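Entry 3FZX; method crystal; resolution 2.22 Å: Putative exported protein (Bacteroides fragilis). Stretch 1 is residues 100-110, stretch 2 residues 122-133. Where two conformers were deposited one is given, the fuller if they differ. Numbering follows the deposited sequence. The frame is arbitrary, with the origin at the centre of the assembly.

Stretch 1, residues 100-110: YMMGDLMNYPD
Stretch 2 (122-133) DEFDDGTLRLYQ

A strand that has begun before Tyr100 and runs on through Met102 lies antiparallel to the strand 127-133, with 165° between their N-to-C directions. Their axes approach to 4.7 Å. Tyr100 pairs with Tyr132 (CA to CA 5.6 Å), Met101 with Leu131 (CA to CA 4.3 Å) and Met102 with Arg130 (CA to CA 5.6 Å). Phi/psi values are typical of beta structure, such as -146/149 at Met101 and -119/135 at Arg130. Asn107 is also extended (-84/148); Glu123 turns (-80/-5).

Tyr100 N donates to Tyr132 O (2.9 Å), and Tyr132 N returns a bond to Tyr100 O (2.9 Å). Met102 N donates to Arg130 O (3.0 Å), and Arg130 N to Met102 O (2.9 Å). Between these pairs, Met101 CA lies 3.2 Å from Arg130 O, a CA-H...O contact.

Beyond the ladder, side chains take over from backbone. Asp104 (chi1 m, -61°) points toward stretch 2, and its carboxylate gives Thr128 N an acceptor, OD2, at 3.0 Å. Asn107 (chi1 p, 73°) suits its place because its amide both accepts and donates: OD1 takes Asp125 N at 2.8 Å, and ND2 gives to Glu123 O at 2.7 Å. A water lies 2.5 Å from Leu105 O and 3.2 Å from Asp125 OD2.

Apolar contacts fill in around these bonds. Met101 (chi1 p, chi2 t) and Leu131 (chi1 m, chi2 p) share a sheet face, with Met101 CB 3.9 Å from Leu131 CG. Leu129 (chi1 t, chi2 p) brings CD1 to 4.1 Å from Met101 CB. The buried Tyr132 (chi1 22°, off-well) lies on the face shared by Tyr100 (chi1 m) and Met102 (m, m, p); Met102 CG lies 4.1 Å from Tyr132 CZ. Met101, Met102 and Met106 are selenomethionines. The flat ring of buried Phe124 (chi1 m) offers a face to Pro109, whose CG sits 3.7 Å from its centroid, a CH-pi contact. The contact buries 818 Å² between the stretches, both sides summed.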

# COMPACT_ATOMS: atom_id res chain seq x y z
N TYR A 100 -1.28 -4.34 -14.10
CA TYR A 100 -1.15 -3.49 -12.94
C TYR A 100 -0.91 -4.36 -11.75
O TYR A 100 -1.16 -5.56 -11.79
CB TYR A 100 -2.43 -2.68 -12.74
CG TYR A 100 -2.59 -1.72 -13.89
CD1 TYR A 100 -1.90 -0.50 -13.91
CD2 TYR A 100 -3.35 -2.06 -15.00
CE1 TYR A 100 -2.00 0.38 -14.98
CE2 TYR A 100 -3.46 -1.17 -16.09
CZ TYR A 100 -2.78 0.03 -16.06
OH TYR A 100 -2.89 0.88 -17.13
N MSE A 101 -0.43 -3.76 -10.69
CA MSE A 101 -0.11 -4.49 -9.49
C MSE A 101 -0.39 -3.66 -8.25
O MSE A 101 -0.37 -2.44 -8.30
CB MSE A 101 1.33 -4.98 -9.55
CG MSE A 101 2.32 -3.92 -9.81
SE MSE A 101 4.08 -4.70 -10.09
CE MSE A 101 4.11 -4.82 -12.05
N MSE A 102 -0.75 -4.36 -7.17
CA MSE A 102 -1.02 -3.74 -5.89
C MSE A 102 -0.49 -4.68 -4.81
O MSE A 102 -0.68 -5.89 -4.89
CB MSE A 102 -2.52 -3.53 -5.68
CG MSE A 102 -3.24 -2.67 -6.73
SE MSE A 102 -3.26 -0.74 -6.38
CE MSE A 102 -1.37 -0.28 -6.65
N GLY A 103 0.15 -4.11 -3.81
CA GLY A 103 0.66 -4.86 -2.69
C GLY A 103 0.69 -4.00 -1.44
O GLY A 103 0.44 -2.82 -1.49
N ASP A 104 1.00 -4.63 -0.33
CA ASP A 104 1.28 -3.92 0.91
C ASP A 104 2.57 -3.14 0.79
O ASP A 104 3.41 -3.44 -0.07
CB ASP A 104 1.48 -4.93 2.04
CG ASP A 104 0.26 -5.79 2.26
OD1 ASP A 104 -0.66 -5.27 2.95
OD2 ASP A 104 0.23 -6.93 1.71
N LEU A 105 2.72 -2.13 1.64
CA LEU A 105 4.02 -1.53 1.85
C LEU A 105 4.63 -2.53 2.84
O LEU A 105 4.04 -2.82 3.87
CB LEU A 105 3.93 -0.13 2.46
CG LEU A 105 3.29 0.96 1.62
CD1 LEU A 105 3.22 2.25 2.42
CD2 LEU A 105 4.07 1.15 0.33
N MSE A 106 5.79 -3.07 2.51
CA MSE A 106 6.46 -4.03 3.35
C MSE A 106 7.65 -3.39 4.09
O MSE A 106 8.45 -2.66 3.50
CB MSE A 106 6.96 -5.19 2.48
CG MSE A 106 7.52 -6.33 3.26
SE MSE A 106 7.42 -7.96 2.16
CE MSE A 106 8.87 -7.60 1.09
N ASN A 107 7.80 -3.75 5.36
CA ASN A 107 8.82 -3.16 6.23
C ASN A 107 10.19 -3.84 6.11
O ASN A 107 10.28 -5.03 5.81
CB ASN A 107 8.34 -3.20 7.68
CG ASN A 107 8.39 -4.61 8.26
OD1 ASN A 107 7.86 -5.57 7.67
ND2 ASN A 107 9.08 -4.75 9.37
N TYR A 108 11.26 -3.06 6.30
CA TYR A 108 12.62 -3.59 6.26
C TYR A 108 13.33 -3.10 7.49
O TYR A 108 13.73 -1.94 7.54
CB TYR A 108 13.35 -3.16 4.98
CG TYR A 108 12.88 -3.92 3.78
CD1 TYR A 108 11.68 -3.60 3.15
CD2 TYR A 108 13.59 -5.02 3.32
CE1 TYR A 108 11.21 -4.33 2.07
CE2 TYR A 108 13.14 -5.76 2.25
CZ TYR A 108 11.94 -5.43 1.63
OH TYR A 108 11.50 -6.17 0.56
N PRO A 109 13.48 -3.96 8.51
CA PRO A 109 14.16 -3.54 9.71
C PRO A 109 15.62 -3.18 9.50
O PRO A 109 16.30 -3.66 8.57
CB PRO A 109 14.07 -4.74 10.64
CG PRO A 109 13.24 -5.74 10.00
CD PRO A 109 13.02 -5.36 8.57
N ASP A 110 16.08 -2.33 10.40
CA ASP A 110 17.43 -1.81 10.41
C ASP A 110 18.26 -2.65 11.38
O ASP A 110 18.35 -2.34 12.57
CB ASP A 110 17.36 -0.35 10.85
CG ASP A 110 18.71 0.33 10.88
OD1 ASP A 110 19.74 -0.34 10.59
OD2 ASP A 110 18.70 1.54 11.18
N ASP A 122 9.97 -11.72 14.15
CA ASP A 122 8.76 -11.02 14.55
C ASP A 122 8.82 -9.56 14.13
O ASP A 122 7.79 -8.94 14.01
CB ASP A 122 8.45 -11.25 16.04
CG ASP A 122 8.28 -12.77 16.39
OD1 ASP A 122 7.63 -13.56 15.63
OD2 ASP A 122 8.82 -13.20 17.43
N GLU A 123 10.00 -9.04 13.82
CA GLU A 123 10.14 -7.68 13.31
C GLU A 123 9.82 -7.56 11.81
O GLU A 123 9.83 -6.44 11.30
CB GLU A 123 11.55 -7.12 13.51
CG GLU A 123 12.08 -7.14 14.96
CD GLU A 123 12.77 -8.46 15.35
OE1 GLU A 123 12.46 -9.53 14.74
OE2 GLU A 123 13.62 -8.42 16.27
N PHE A 124 9.57 -8.67 11.11
CA PHE A 124 9.29 -8.62 9.64
C PHE A 124 7.82 -8.90 9.37
O PHE A 124 7.32 -9.89 9.84
CB PHE A 124 10.11 -9.67 8.90
CG PHE A 124 11.60 -9.48 8.98
CD1 PHE A 124 12.33 -10.01 10.02
CD2 PHE A 124 12.28 -8.80 7.99
CE1 PHE A 124 13.68 -9.85 10.07
CE2 PHE A 124 13.62 -8.63 8.04
CZ PHE A 124 14.34 -9.15 9.08
N ASP A 125 7.14 -8.06 8.60
CA ASP A 125 5.74 -8.28 8.26
C ASP A 125 5.63 -9.07 6.95
O ASP A 125 6.48 -8.95 6.06
CB ASP A 125 5.00 -6.98 8.02
CG ASP A 125 4.93 -6.08 9.25
OD1 ASP A 125 4.93 -6.57 10.41
OD2 ASP A 125 4.85 -4.84 9.03
N ASP A 126 4.56 -9.84 6.85
CA ASP A 126 4.20 -10.56 5.65
C ASP A 126 3.60 -9.58 4.64
O ASP A 126 3.19 -8.49 5.01
CB ASP A 126 3.17 -11.66 5.97
CG ASP A 126 3.71 -12.72 6.91
OD1 ASP A 126 4.93 -12.81 7.13
OD2 ASP A 126 2.89 -13.46 7.46
N GLY A 127 3.54 -9.97 3.37
CA GLY A 127 2.90 -9.12 2.38
C GLY A 127 2.45 -9.90 1.19
O GLY A 127 3.01 -10.96 0.91
N THR A 128 1.43 -9.37 0.50
CA THR A 128 0.87 -10.01 -0.69
C THR A 128 0.82 -9.01 -1.85
O THR A 128 0.32 -7.90 -1.72
CB THR A 128 -0.51 -10.57 -0.40
OG1 THR A 128 -0.38 -11.51 0.67
CG2 THR A 128 -1.11 -11.27 -1.63
N LEU A 129 1.40 -9.43 -2.97
CA LEU A 129 1.37 -8.67 -4.21
C LEU A 129 0.46 -9.40 -5.18
O LEU A 129 0.60 -10.61 -5.37
CB LEU A 129 2.78 -8.57 -4.80
CG LEU A 129 2.94 -7.80 -6.10
CD1 LEU A 129 2.65 -6.30 -5.95
CD2 LEU A 129 4.34 -8.07 -6.64
N ARG A 130 -0.48 -8.67 -5.78
CA ARG A 130 -1.35 -9.21 -6.82
C ARG A 130 -1.13 -8.45 -8.12
O ARG A 130 -1.05 -7.22 -8.11
CB ARG A 130 -2.82 -9.14 -6.37
CG ARG A 130 -3.13 -10.18 -5.24
CD ARG A 130 -4.44 -9.94 -4.61
NE ARG A 130 -4.85 -11.04 -3.74
CZ ARG A 130 -5.97 -11.07 -3.02
NH1 ARG A 130 -6.81 -10.03 -3.01
NH2 ARG A 130 -6.25 -12.14 -2.29
N LEU A 131 -1.01 -9.18 -9.23
CA LEU A 131 -0.86 -8.59 -10.55
C LEU A 131 -2.05 -9.02 -11.41
O LEU A 131 -2.58 -10.12 -11.26
CB LEU A 131 0.46 -8.99 -11.21
CG LEU A 131 1.72 -8.73 -10.37
CD1 LEU A 131 2.04 -9.90 -9.46
CD2 LEU A 131 2.91 -8.41 -11.25
N TYR A 132 -2.49 -8.14 -12.29
CA TYR A 132 -3.63 -8.46 -13.16
C TYR A 132 -3.60 -7.60 -14.38
O TYR A 132 -3.22 -6.45 -14.31
CB TYR A 132 -4.97 -8.24 -12.46
CG TYR A 132 -4.92 -7.29 -11.30
CD1 TYR A 132 -5.07 -5.91 -11.46
CD2 TYR A 132 -4.71 -7.80 -10.02
CE1 TYR A 132 -5.00 -5.07 -10.34
CE2 TYR A 132 -4.64 -7.00 -8.92
CZ TYR A 132 -4.77 -5.65 -9.06
OH TYR A 132 -4.68 -4.98 -7.89
N GLN A 133 -4.00 -8.17 -15.51
CA GLN A 133 -4.14 -7.44 -16.76
C GLN A 133 -5.56 -6.88 -16.92
O GLN A 133 -6.53 -7.63 -16.92
CB GLN A 133 -3.83 -8.34 -17.95
CG GLN A 133 -3.81 -7.60 -19.29
CD GLN A 133 -3.38 -8.48 -20.44
OE1 GLN A 133 -2.77 -9.53 -20.24
NE2 GLN A 133 -3.71 -8.06 -21.66
O HOH W 1 4.09 -4.07 6.04